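Local coordinates for protein carbohydrate kinase, FGGY (Novosphingobium aromaticivorans, PDB 3H6E) that probably transfers phosphate to a sugar or related polyol, as FGGY-family carbohydrate kinases do, at residues G80-T85 with N146-W152; A157-R163 with T207-L212; Y373-D379 with Y460-W464; V404-S409 with I446-D450. All coordinates share one frame; numbering follows the deposited sequence.

Contact 1: residues G80-T85 with N146-W152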
loop_
_atom_site.group_PDB
_atom_site.type_symbol
_atom_site.label_atom_id
_atom_site.label_comp_id
_atom_site.label_asym_id
_atom_site.label_seq_id
_atom_site.Cartn_x
_atom_site.Cartn_y
_atom_site.Cartn_z
ATOM N N GLY A 80 -0.774 9.581 7.358
ATOM C CA GLY A 80 -1.443 9.998 8.578
ATOM C C GLY A 80 -0.436 10.297 9.675
ATOM O O GLY A 80 0.430 9.478 9.987
ATOM N N ILE A 81 -0.543 11.483 10.259
ATOM C CA ILE A 81 0.392 11.904 11.292
ATOM C C ILE A 81 -0.362 12.466 12.492
ATOM O O ILE A 81 -1.367 13.156 12.340
ATOM C CB ILE A 81 1.385 12.951 10.755
ATOM C CG1 ILE A 81 2.485 13.226 11.785
ATOM C CG2 ILE A 81 0.656 14.225 10.362
ATOM C CD1 ILE A 81 3.403 12.054 12.021
ATOM N N ALA A 82 0.118 12.151 13.690
ATOM C CA ALA A 82 -0.551 12.580 14.908
ATOM C C ALA A 82 0.393 13.371 15.802
ATOM O O ALA A 82 1.594 13.093 15.853
ATOM C CB ALA A 82 -1.116 11.377 15.653
ATOM N N ALA A 83 -0.158 14.357 16.503
ATOM C CA ALA A 83 0.628 15.211 17.385
ATOM C C ALA A 83 0.116 15.141 18.821
ATOM O O ALA A 83 -1.088 15.212 19.069
ATOM C CB ALA A 83 0.614 16.651 16.883
ATOM N N LEU A 84 1.040 14.993 19.763
ATOM C CA LEU A 84 0.690 14.941 21.175
ATOM C C LEU A 84 1.278 16.142 21.901
ATOM O O LEU A 84 2.495 16.314 21.934
ATOM C CB LEU A 84 1.213 13.653 21.814
ATOM C CG LEU A 84 0.971 12.344 21.065
ATOM C CD1 LEU A 84 1.602 11.184 21.815
ATOM C CD2 LEU A 84 -0.517 12.108 20.849
ATOM N N THR A 85 0.412 16.973 22.472
ATOM C CA THR A 85 0.857 18.099 23.285
ATOM C C THR A 85 0.633 17.780 24.757
ATOM O O THR A 85 -0.484 17.455 25.169
ATOM C CB THR A 85 0.123 19.403 22.919
ATOM O OG1 THR A 85 0.055 19.536 21.495
ATOM C CG2 THR A 85 0.858 20.606 23.496
ATOM N N ASN A 146 5.787 22.221 20.449
ATOM C CA ASN A 146 5.747 21.497 21.715
ATOM C C ASN A 146 5.327 20.055 21.487
ATOM O O ASN A 146 5.215 19.266 22.428
ATOM C CB ASN A 146 4.755 22.158 22.673
ATOM C CG ASN A 146 5.095 23.612 22.960
ATOM O OD1 ASN A 146 4.215 24.420 23.267
ATOM N ND2 ASN A 146 6.378 23.951 22.856
ATOM N N ALA A 147 5.091 19.716 20.225
ATOM C CA ALA A 147 4.460 18.449 19.895
ATOM C C ALA A 147 5.439 17.290 19.785
ATOM O O ALA A 147 6.579 17.460 19.363
ATOM C CB ALA A 147 3.662 18.585 18.606
ATOM N N THR A 148 4.979 16.112 20.187
ATOM C CA THR A 148 5.632 14.874 19.817
ATOM C C THR A 148 4.926 14.358 18.577
ATOM O O THR A 148 3.700 14.296 18.537
ATOM C CB THR A 148 5.530 13.830 20.932
ATOM O OG1 THR A 148 6.317 14.256 22.050
ATOM C CG2 THR A 148 6.031 12.467 20.442
ATOM N N LEU A 149 5.695 14.016 17.552
ATOM C CA LEU A 149 5.111 13.523 16.314
ATOM C C LEU A 149 5.194 12.006 16.253
ATOM O O LEU A 149 6.104 11.401 16.821
ATOM C CB LEU A 149 5.777 14.169 15.101
ATOM C CG LEU A 149 5.393 15.640 14.935
ATOM C CD1 LEU A 149 6.113 16.275 13.755
ATOM C CD2 LEU A 149 3.883 15.769 14.785
ATOM N N LEU A 150 4.244 11.400 15.554
ATOM C CA LEU A 150 4.021 9.975 15.683
ATOM C C LEU A 150 3.056 9.492 14.601
ATOM O O LEU A 150 1.928 9.980 14.503
ATOM C CB LEU A 150 3.456 9.707 17.079
ATOM C CG LEU A 150 3.342 8.291 17.627
ATOM C CD1 LEU A 150 3.192 8.318 19.134
ATOM C CD2 LEU A 150 2.159 7.634 17.010
ATOM N N PRO A 151 3.501 8.530 13.777
ATOM C CA PRO A 151 2.678 8.040 12.666
ATOM C C PRO A 151 1.319 7.517 13.129
ATOM O O PRO A 151 1.156 7.162 14.292
ATOM C CB PRO A 151 3.519 6.894 12.089
ATOM C CG PRO A 151 4.918 7.213 12.488
ATOM C CD PRO A 151 4.807 7.852 13.838
ATOM N N TRP A 152 0.363 7.471 12.207
ATOM C CA TRP A 152 -1.008 7.056 12.490
ATOM C C TRP A 152 -1.089 5.670 13.132
ATOM O O TRP A 152 -1.753 5.486 14.152
ATOM C CB TRP A 152 -1.814 7.106 11.191
ATOM C CG TRP A 152 -3.235 6.619 11.266
ATOM C CD1 TRP A 152 -3.794 5.616 10.527
ATOM C CD2 TRP A 152 -4.284 7.135 12.096
ATOM N NE1 TRP A 152 -5.120 5.473 10.849
ATOM C CE2 TRP A 152 -5.446 6.392 11.810
ATOM C CE3 TRP A 152 -4.352 8.149 13.054
ATOM C CZ2 TRP A 152 -6.659 6.626 12.452
ATOM C CZ3 TRP A 152 -5.558 8.379 13.690
ATOM C CH2 TRP A 152 -6.693 7.622 13.387
#
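Ile-81 and Leu-149 lie near one another on one face of an antiparallel strand pair, 81-85 against 148-151, whose short axes approach to 4.8 Å at 150°. Ala-83 leaves a shallow hollow on this face, and two bumps fill it: Leu-149 CD2 and Ala-147 CB each stop 4.0 Å from Ala-83 CB. In Ile-81, chi1 (-172°) sets CG1 anti to the backbone N, and the turn at chi2 then brings CD1 to 3.6 Å from Leu-150 O. Helix 129-139 covers this side, with Leu-133 against both Ile-81 and Leu-149. On the other face Leu-84 and Leu-150 meet through their CD1 methyls at 4.2 Å, while the small Ala-82 leaves room for Tyr-155 of helix 152-159.

The backbone bonds follow the same register. Leu-84 and Thr-148 form a hydrogen-bonded pair, N of each to O of the other at 3.0 Å. Near the other end Ala-82 N donates to Leu-150 O (2.9 Å), and Trp-152 N reaches Gly-80 O at a bent 138°. On the outer sides Ala-83 bonds to Ala-90, and Leu-149 to Arg-197 and Ala-199. One face is apolar, the other mostly so with Thr-148 at its end, implying a peptide-bonded ribbon between helices 129-139 and 152-159.

Contact 2: residues A157-R163 with T207-L212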
loop_
_atom_site.group_PDB
_atom_site.type_symbol
_atom_site.label_atom_id
_atom_site.label_comp_id
_atom_site.label_asym_id
_atom_site.label_seq_id
_atom_site.Cartn_x
_atom_site.Cartn_y
_atom_site.Cartn_z
ATOM N N ALA A 157 -0.968 2.442 19.071
ATOM C CA ALA A 157 -0.146 1.687 20.012
ATOM C C ALA A 157 0.208 2.527 21.242
ATOM O O ALA A 157 0.661 1.995 22.246
ATOM C CB ALA A 157 1.112 1.156 19.334
ATOM N N TRP A 158 -0.004 3.837 21.157
ATOM C CA TRP A 158 0.223 4.736 22.288
ATOM C C TRP A 158 -1.096 4.961 23.014
ATOM O O TRP A 158 -1.126 5.279 24.203
ATOM C CB TRP A 158 0.800 6.069 21.802
ATOM C CG TRP A 158 0.638 7.209 22.767
ATOM C CD1 TRP A 158 1.575 7.683 23.642
ATOM C CD2 TRP A 158 -0.526 8.028 22.944
ATOM N NE1 TRP A 158 1.063 8.739 24.358
ATOM C CE2 TRP A 158 -0.223 8.972 23.949
ATOM C CE3 TRP A 158 -1.796 8.050 22.356
ATOM C CZ2 TRP A 158 -1.143 9.932 24.376
ATOM C CZ3 TRP A 158 -2.712 9.007 22.784
ATOM C CH2 TRP A 158 -2.378 9.932 23.784
ATOM N N PHE A 159 -2.185 4.794 22.271
ATOM C CA PHE A 159 -3.535 4.890 22.807
ATOM C C PHE A 159 -3.754 3.799 23.851
ATOM O O PHE A 159 -4.467 3.999 24.828
ATOM C CB PHE A 159 -4.540 4.733 21.663
ATOM C CG PHE A 159 -5.969 4.956 22.061
ATOM C CD1 PHE A 159 -6.521 6.227 22.029
ATOM C CD2 PHE A 159 -6.771 3.891 22.442
ATOM C CE1 PHE A 159 -7.841 6.435 22.390
ATOM C CE2 PHE A 159 -8.090 4.090 22.803
ATOM C CZ PHE A 159 -8.627 5.367 22.777
ATOM N N LEU A 160 -3.124 2.649 23.628
ATOM C CA LEU A 160 -3.286 1.482 24.489
ATOM C C LEU A 160 -2.129 1.313 25.467
ATOM O O LEU A 160 -2.151 0.407 26.297
ATOM C CB LEU A 160 -3.352 0.208 23.645
ATOM C CG LEU A 160 -4.313 0.064 22.466
ATOM C CD1 LEU A 160 -3.854 -1.086 21.576
ATOM C CD2 LEU A 160 -5.739 -0.158 22.950
ATOM N N THR A 161 -1.114 2.165 25.367
ATOM C CA THR A 161 0.150 1.874 26.037
ATOM C C THR A 161 0.784 3.068 26.755
ATOM O O THR A 161 1.599 2.890 27.663
ATOM C CB THR A 161 1.169 1.302 25.033
ATOM O OG1 THR A 161 1.943 0.271 25.655
ATOM C CG2 THR A 161 2.083 2.394 24.521
ATOM N N GLY A 162 0.421 4.280 26.347
ATOM C CA GLY A 162 0.992 5.476 26.937
ATOM C C GLY A 162 2.373 5.819 26.406
ATOM O O GLY A 162 2.859 6.930 26.597
ATOM N N ARG A 163 3.016 4.866 25.741
ATOM C CA ARG A 163 4.331 5.116 25.169
ATOM C C ARG A 163 4.246 5.511 23.702
ATOM O O ARG A 163 3.675 4.792 22.880
ATOM C CB ARG A 163 5.257 3.907 25.336
ATOM C CG ARG A 163 6.662 4.149 24.792
ATOM C CD ARG A 163 7.705 3.306 25.506
ATOM N NE ARG A 163 8.019 2.074 24.790
ATOM C CZ ARG A 163 9.111 1.896 24.048
ATOM N NH1 ARG A 163 10.001 2.874 23.918
ATOM N NH2 ARG A 163 9.317 0.739 23.435
ATOM N N THR A 207 8.045 -4.659 21.116
ATOM C CA THR A 207 6.964 -4.429 22.062
ATOM C C THR A 207 6.997 -2.980 22.523
ATOM O O THR A 207 7.998 -2.519 23.073
ATOM C CB THR A 207 7.082 -5.339 23.296
ATOM O OG1 THR A 207 7.089 -6.713 22.886
ATOM C CG2 THR A 207 5.918 -5.100 24.237
ATOM N N VAL A 208 5.909 -2.258 22.283
ATOM C CA VAL A 208 5.800 -0.886 22.753
ATOM C C VAL A 208 5.650 -0.891 24.268
ATOM O O VAL A 208 6.218 -0.050 24.965
ATOM C CB VAL A 208 4.603 -0.156 22.117
ATOM C CG1 VAL A 208 4.537 1.284 22.611
ATOM C CG2 VAL A 208 4.710 -0.194 20.607
ATOM N N GLY A 209 4.886 -1.852 24.774
ATOM C CA GLY A 209 4.713 -2.001 26.206
ATOM C C GLY A 209 3.456 -2.761 26.569
ATOM O O GLY A 209 2.730 -3.236 25.696
ATOM N N ALA A 210 3.201 -2.879 27.868
ATOM C CA ALA A 210 2.005 -3.550 28.353
ATOM C C ALA A 210 0.790 -2.643 28.212
ATOM O O ALA A 210 0.915 -1.422 28.159
ATOM C CB ALA A 210 2.186 -3.974 29.796
ATOM N N LEU A 211 -0.387 -3.252 28.146
ATOM C CA LEU A 211 -1.633 -2.509 28.036
ATOM C C LEU A 211 -1.799 -1.592 29.246
ATOM O O LEU A 211 -1.556 -2.005 30.381
ATOM C CB LEU A 211 -2.806 -3.486 27.951
ATOM C CG LEU A 211 -4.087 -3.023 27.262
ATOM C CD1 LEU A 211 -3.806 -2.662 25.811
ATOM C CD2 LEU A 211 -5.161 -4.101 27.354
ATOM N N LEU A 212 -2.198 -0.346 29.002
ATOM C CA LEU A 212 -2.469 0.593 30.088
ATOM C C LEU A 212 -3.483 0.015 31.064
ATOM O O LEU A 212 -4.505 -0.525 30.649
ATOM C CB LEU A 212 -2.982 1.930 29.541
ATOM C CG LEU A 212 -2.065 3.142 29.714
ATOM C CD1 LEU A 212 -0.611 2.725 29.637
ATOM C CD2 LEU A 212 -2.383 4.217 28.686
#
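Arg-163 NE donates to Val-208 O at 2.8 Å with an N-H...O angle of 179°, on a lone pair in the carbonyl plane, and that oxygen also lies in the plane of the guanidinium. A bend at chi3 (96°) turns the guanidinium edge toward strand 207-210, bringing NH2 near Thr-207 O as well. The second strong bond is between backbones: Leu-212 N to Leu-160 O, 2.8 Å and nearly straight at 168°. Leu-211 CA adds a CH...O contact to the same oxygen. Between these two grips the hydroxyl OG1 of Thr-161 donates to Ala-210 O at 3.2 Å, approaching from above the carbonyl plane.

Strand 207-210 is an outermost strand of the six-stranded mixed sheet in the N-terminal half, and Val-208 with Gly-209 forms a classic beta bulge opposite Val-227. The turn that follows helix 152-159 lies against this bulged strand, and Leu-212 occupies the N-cap position of helix 213-219.

Packing spreads out from Val-208. Its CG1 lies 3.9 Å from Arg-163 CB, whereas CG2 turns to the CB of Ala-157 at 4.0 Å. Further along, Leu-211 CD1 sits 3.6 Å from Leu-160 CB, and both leucines also touch Ile-72 of strand 71-76. At the more exposed margin, the isobutyl end of Leu-212 lies over the peptide joining Thr-161 to Gly-162.

Contact 3: residues Y373-D379 with Y460-W464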
loop_
_atom_site.group_PDB
_atom_site.type_symbol
_atom_site.label_atom_id
_atom_site.label_comp_id
_atom_site.label_asym_id
_atom_site.label_seq_id
_atom_site.Cartn_x
_atom_site.Cartn_y
_atom_site.Cartn_z
ATOM N N TYR A 373 -3.148 -4.904 -22.489
ATOM C CA TYR A 373 -2.567 -3.574 -22.360
ATOM C C TYR A 373 -2.044 -3.330 -20.944
ATOM O O TYR A 373 -1.038 -2.643 -20.751
ATOM C CB TYR A 373 -3.603 -2.508 -22.742
ATOM C CG TYR A 373 -3.281 -1.116 -22.243
ATOM C CD1 TYR A 373 -2.453 -0.270 -22.968
ATOM C CD2 TYR A 373 -3.808 -0.649 -21.046
ATOM C CE1 TYR A 373 -2.156 1.001 -22.510
ATOM C CE2 TYR A 373 -3.517 0.618 -20.583
ATOM C CZ TYR A 373 -2.694 1.438 -21.319
ATOM O OH TYR A 373 -2.400 2.700 -20.862
ATOM N N ALA A 374 -2.731 -3.898 -19.957
ATOM C CA ALA A 374 -2.349 -3.723 -18.562
ATOM C C ALA A 374 -1.149 -4.601 -18.226
ATOM O O ALA A 374 -0.354 -4.275 -17.345
ATOM C CB ALA A 374 -3.526 -4.029 -17.639
ATOM N N ALA A 375 -1.022 -5.715 -18.938
ATOM C CA ALA A 375 0.113 -6.610 -18.758
ATOM C C ALA A 375 1.378 -5.944 -19.280
ATOM O O ALA A 375 2.438 -6.023 -18.661
ATOM C CB ALA A 375 -0.129 -7.924 -19.475
ATOM N N LEU A 376 1.248 -5.271 -20.417
ATOM C CA LEU A 376 2.378 -4.627 -21.071
ATOM C C LEU A 376 2.868 -3.418 -20.287
ATOM O O LEU A 376 4.071 -3.183 -20.190
ATOM C CB LEU A 376 1.998 -4.222 -22.495
ATOM C CG LEU A 376 1.619 -5.403 -23.396
ATOM C CD1 LEU A 376 0.683 -4.979 -24.520
ATOM C CD2 LEU A 376 2.862 -6.106 -23.943
ATOM N N VAL A 377 1.933 -2.656 -19.730
ATOM C CA VAL A 377 2.286 -1.489 -18.936
ATOM C C VAL A 377 2.830 -1.926 -17.577
ATOM O O VAL A 377 3.730 -1.292 -17.030
ATOM C CB VAL A 377 1.089 -0.533 -18.742
ATOM C CG1 VAL A 377 1.503 0.675 -17.911
ATOM C CG2 VAL A 377 0.536 -0.091 -20.089
ATOM N N ALA A 378 2.284 -3.013 -17.039
ATOM C CA ALA A 378 2.808 -3.587 -15.806
ATOM C C ALA A 378 4.208 -4.119 -16.069
ATOM O O ALA A 378 5.092 -4.029 -15.219
ATOM C CB ALA A 378 1.907 -4.698 -15.298
ATOM N N ASP A 379 4.399 -4.663 -17.265
ATOM C CA ASP A 379 5.692 -5.183 -17.688
ATOM C C ASP A 379 6.747 -4.082 -17.691
ATOM O O ASP A 379 7.862 -4.276 -17.213
ATOM C CB ASP A 379 5.577 -5.797 -19.083
ATOM C CG ASP A 379 6.912 -6.251 -19.629
ATOM O OD1 ASP A 379 7.370 -7.347 -19.237
ATOM O OD2 ASP A 379 7.496 -5.510 -20.450
ATOM N N TYR A 460 3.252 -9.703 -30.849
ATOM C CA TYR A 460 2.275 -8.756 -30.326
ATOM C C TYR A 460 2.946 -7.618 -29.568
ATOM O O TYR A 460 2.791 -6.450 -29.926
ATOM C CB TYR A 460 1.299 -9.487 -29.409
ATOM C CG TYR A 460 0.064 -8.702 -29.028
ATOM C CD1 TYR A 460 -1.045 -8.662 -29.866
ATOM C CD2 TYR A 460 -0.002 -8.023 -27.819
ATOM C CE1 TYR A 460 -2.181 -7.959 -29.512
ATOM C CE2 TYR A 460 -1.133 -7.315 -27.457
ATOM C CZ TYR A 460 -2.219 -7.286 -28.305
ATOM O OH TYR A 460 -3.345 -6.585 -27.942
ATOM N N ARG A 461 3.697 -7.955 -28.522
ATOM C CA ARG A 461 4.371 -6.931 -27.731
ATOM C C ARG A 461 5.357 -6.144 -28.574
ATOM O O ARG A 461 5.515 -4.939 -28.389
ATOM C CB ARG A 461 5.100 -7.520 -26.523
ATOM C CG ARG A 461 5.846 -6.450 -25.730
ATOM C CD ARG A 461 6.434 -6.971 -24.428
ATOM N NE ARG A 461 7.831 -7.368 -24.566
ATOM C CZ ARG A 461 8.686 -7.436 -23.551
ATOM N NH1 ARG A 461 8.283 -7.126 -22.325
ATOM N NH2 ARG A 461 9.942 -7.805 -23.760
ATOM N N ASN A 462 6.028 -6.834 -29.491
ATOM C CA ASN A 462 6.958 -6.181 -30.403
ATOM C C ASN A 462 6.261 -5.085 -31.202
ATOM O O ASN A 462 6.744 -3.952 -31.270
ATOM C CB ASN A 462 7.620 -7.201 -31.329
ATOM C CG ASN A 462 8.698 -8.005 -30.629
ATOM O OD1 ASN A 462 9.473 -7.464 -29.842
ATOM N ND2 ASN A 462 8.754 -9.301 -30.915
ATOM N N ARG A 463 5.119 -5.424 -31.796
ATOM C CA ARG A 463 4.305 -4.431 -32.487
ATOM C C ARG A 463 3.888 -3.314 -31.533
ATOM O O ARG A 463 4.118 -2.136 -31.807
ATOM C CB ARG A 463 3.073 -5.075 -33.137
ATOM C CG ARG A 463 3.260 -5.400 -34.614
ATOM C CD ARG A 463 3.752 -6.823 -34.840
ATOM N NE ARG A 463 2.782 -7.636 -35.576
ATOM C CZ ARG A 463 1.804 -8.344 -35.015
ATOM N NH1 ARG A 463 1.642 -8.352 -33.697
ATOM N NH2 ARG A 463 0.981 -9.050 -35.780
ATOM N N TRP A 464 3.286 -3.696 -30.410
ATOM C CA TRP A 464 2.862 -2.738 -29.390
ATOM C C TRP A 464 3.985 -1.768 -29.029
ATOM O O TRP A 464 3.831 -0.553 -29.152
ATOM C CB TRP A 464 2.373 -3.476 -28.138
ATOM C CG TRP A 464 1.804 -2.581 -27.072
ATOM C CD1 TRP A 464 0.582 -1.969 -27.078
ATOM C CD2 TRP A 464 2.428 -2.213 -25.833
ATOM N NE1 TRP A 464 0.412 -1.235 -25.928
ATOM C CE2 TRP A 464 1.530 -1.369 -25.147
ATOM C CE3 TRP A 464 3.662 -2.509 -25.243
ATOM C CZ2 TRP A 464 1.825 -0.821 -23.900
ATOM C CZ3 TRP A 464 3.955 -1.959 -24.005
ATOM C CH2 TRP A 464 3.040 -1.125 -23.348
#
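Trp-464 meets Leu-376 through its torsions: CG stands anti to the backbone N (chi1 -175°), and chi2 then turns the indole so that one face lies against Leu-376 CB. The result is a CH-pi contact, with Leu-376 CB over the six-membered ring, 3.4 Å from its centroid. The first torsion of Leu-376, with CG anti to its own carbonyl carbon, helps place CD1 over the indole, displaced toward the rim, and CD2 3.5 Å from Arg-461 CG. The leucine and tryptophan side chains run alongside each other, pointing opposite ways.

The long aliphatic stem of Arg-461 runs beside Leu-376 CD2 before bending at chi3, which delivers NH1 to Asp-379 OD2 at 2.6 Å. This salt bridge meets the guanidinium at its edge, although the carboxylate plane is twisted 63° from it. Asp-379 OD1 has a weak, long ion pair with Arg-411, so the acid lies between two arginines, an environment likely to favour its charged form. Val-377 CG2 touches Trp-464 CZ2 at 4.1 Å.

The contact joins helix 363-384 to the C-terminal helix 457-468; the axes of segments 373-379 and 460-464 are 11.5 Å apart at 73°. Strand 337-339 lines the same region: Ile-338 O accepts from Trp-464 NE1, and the ring of Tyr-460 touches Met-337. Helix 401-410 adds Leu-410, which touches both Asp-379 and Arg-461.

Contact 4: residues V404-S409 with I446-D450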
loop_
_atom_site.group_PDB
_atom_site.type_symbol
_atom_site.label_atom_id
_atom_site.label_comp_id
_atom_site.label_asym_id
_atom_site.label_seq_id
_atom_site.Cartn_x
_atom_site.Cartn_y
_atom_site.Cartn_z
ATOM N N VAL A 404 -3.016 -12.048 -15.901
ATOM C CA VAL A 404 -1.983 -12.819 -15.219
ATOM C C VAL A 404 -1.222 -13.707 -16.197
ATOM O O VAL A 404 0.027 -13.761 -16.144
ATOM C CB VAL A 404 -2.578 -13.695 -14.102
ATOM C CG1 VAL A 404 -1.503 -14.579 -13.488
ATOM C CG2 VAL A 404 -3.237 -12.829 -13.039
ATOM N N ARG A 405 -1.918 -14.433 -17.050
ATOM C CA ARG A 405 -1.275 -15.341 -18.000
ATOM C C ARG A 405 -0.463 -14.595 -19.062
ATOM O O ARG A 405 0.565 -15.087 -19.524
ATOM C CB ARG A 405 -2.302 -16.269 -18.654
ATOM C CG ARG A 405 -2.995 -17.197 -17.669
ATOM C CD ARG A 405 -3.856 -18.227 -18.375
ATOM N NE ARG A 405 -3.049 -19.258 -19.016
ATOM C CZ ARG A 405 -3.552 -20.290 -19.686
ATOM N NH1 ARG A 405 -4.867 -20.425 -19.805
ATOM N NH2 ARG A 405 -2.742 -21.186 -20.237
ATOM N N ALA A 406 -0.927 -13.412 -19.447
ATOM C CA ALA A 406 -0.168 -12.573 -20.362
ATOM C C ALA A 406 1.125 -12.152 -19.680
ATOM O O ALA A 406 2.171 -12.032 -20.315
ATOM C CB ALA A 406 -0.980 -11.356 -20.772
ATOM N N LEU A 407 1.044 -11.932 -18.373
ATOM C CA LEU A 407 2.214 -11.557 -17.595
ATOM C C LEU A 407 3.211 -12.711 -17.561
ATOM O O LEU A 407 4.409 -12.521 -17.762
ATOM C CB LEU A 407 1.807 -11.159 -16.175
ATOM C CG LEU A 407 2.851 -10.336 -15.423
ATOM C CD1 LEU A 407 3.207 -9.088 -16.224
ATOM C CD2 LEU A 407 2.367 -9.980 -14.024
ATOM N N ALA A 408 2.704 -13.913 -17.312
ATOM C CA ALA A 408 3.543 -15.106 -17.314
ATOM C C ALA A 408 4.298 -15.262 -18.638
ATOM O O ALA A 408 5.486 -15.598 -18.651
ATOM C CB ALA A 408 2.707 -16.333 -17.033
ATOM N N SER A 409 3.604 -15.003 -19.746
ATOM C CA SER A 409 4.196 -15.118 -21.077
ATOM C C SER A 409 5.296 -14.090 -21.293
ATOM O O SER A 409 6.356 -14.402 -21.839
ATOM C CB SER A 409 3.124 -14.959 -22.159
ATOM O OG SER A 409 2.110 -15.941 -22.028
ATOM N N ILE A 446 1.500 -19.417 -12.616
ATOM C CA ILE A 446 0.653 -19.116 -13.755
ATOM C C ILE A 446 1.297 -19.578 -15.054
ATOM O O ILE A 446 2.467 -19.301 -15.314
ATOM C CB ILE A 446 0.346 -17.607 -13.843
ATOM C CG1 ILE A 446 -0.359 -17.138 -12.571
ATOM C CG2 ILE A 446 -0.501 -17.304 -15.069
ATOM C CD1 ILE A 446 -1.602 -17.943 -12.237
ATOM N N GLU A 447 0.521 -20.290 -15.863
ATOM C CA GLU A 447 0.972 -20.728 -17.172
ATOM C C GLU A 447 0.864 -19.568 -18.150
ATOM O O GLU A 447 -0.108 -18.813 -18.111
ATOM C CB GLU A 447 0.095 -21.878 -17.670
ATOM C CG GLU A 447 -0.087 -23.017 -16.678
ATOM C CD GLU A 447 0.947 -24.115 -16.847
ATOM O OE1 GLU A 447 2.158 -23.799 -16.864
ATOM O OE2 GLU A 447 0.541 -25.295 -16.961
ATOM N N PRO A 448 1.862 -19.418 -19.031
ATOM C CA PRO A 448 1.743 -18.433 -20.109
ATOM C C PRO A 448 0.501 -18.702 -20.956
ATOM O O PRO A 448 -0.060 -19.795 -20.889
ATOM C CB PRO A 448 3.005 -18.678 -20.941
ATOM C CG PRO A 448 3.977 -19.261 -19.984
ATOM C CD PRO A 448 3.166 -20.098 -19.041
ATOM N N LEU A 449 0.079 -17.713 -21.739
ATOM C CA LEU A 449 -1.072 -17.872 -22.619
ATOM C C LEU A 449 -0.804 -18.947 -23.665
ATOM O O LEU A 449 0.251 -18.952 -24.302
ATOM C CB LEU A 449 -1.403 -16.551 -23.314
ATOM C CG LEU A 449 -1.948 -15.409 -22.453
ATOM C CD1 LEU A 449 -1.892 -14.102 -23.223
ATOM C CD2 LEU A 449 -3.370 -15.706 -21.985
ATOM N N ASP A 450 -1.766 -19.850 -23.837
ATOM C CA ASP A 450 -1.660 -20.933 -24.815
ATOM C C ASP A 450 -1.344 -20.411 -26.218
ATOM O O ASP A 450 -1.841 -19.362 -26.635
ATOM C CB ASP A 450 -2.957 -21.761 -24.832
ATOM C CG ASP A 450 -2.857 -23.012 -25.707
ATOM O OD1 ASP A 450 -1.927 -23.108 -26.537
ATOM O OD2 ASP A 450 -3.719 -23.907 -25.562
#
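Arg-405 holds the loop 446-450 by two backbone carbonyls. Its NE donates to Glu-447 O at 3.1 Å (160°), the oxygen close to the guanidinium plane although the donor sits above the carbonyl plane. NH2 takes the next carbonyl, Pro-448 O, also at 3.1 Å but less straight at 140°. A bend at chi3 (74°) folds the guanidinium along the loop to reach both. The carboxylates of Glu-447 and Asp-450 do not contact the guanidinium, so this grip relies on peptide oxygens.

Ser-409 OG works as both acceptor and donor: it receives Leu-449 N at 2.7 Å and gives its own proton to Arg-405 O at 3.1 Å. That oxygen also accepts the helical bond from Ser-409 N, arriving from the opposite face of the carbonyl plane, and Leu-449 N makes a further, weak hydrogen bond to it.

Here the chain leaves edge strand 443-445 of the seven-stranded mixed sheet and crosses the flank of helix 401-410 on its way to helix 457-468. Apolar contacts fill in beside the polar ones. Ala-408 CB meets Ile-446 CG2 at 3.9 Å. Leu-449 spreads its two methyls, CD2 against Arg-405 CB (3.5 Å) and CD1 against Ala-406 CB (3.8 Å), with Leu-457 also touching Leu-449.

In the fold
The four contacts form two pairs on opposite sides of the chain's centre, one in each half of this two-domain FGGY kinase. Contacts 1 and 2 have centres 15 Å apart and touch through Leu-84 CD1 and Trp-158 NE1 at 3.6 Å; strand 148-151 runs directly into helix 152-159. Contacts 3 and 4 are closer, 13 Å between centres, and meet where Ala-375 CB lies 3.8 Å from Ala-406 CB; along the chain contact 4 is nested within the loop closed by contact 3. Between the pairs the centres are 44 to 49 Å apart. In this family substrates generally bind in the interdomain cleft, but no ligand locates that site relative to these contacts.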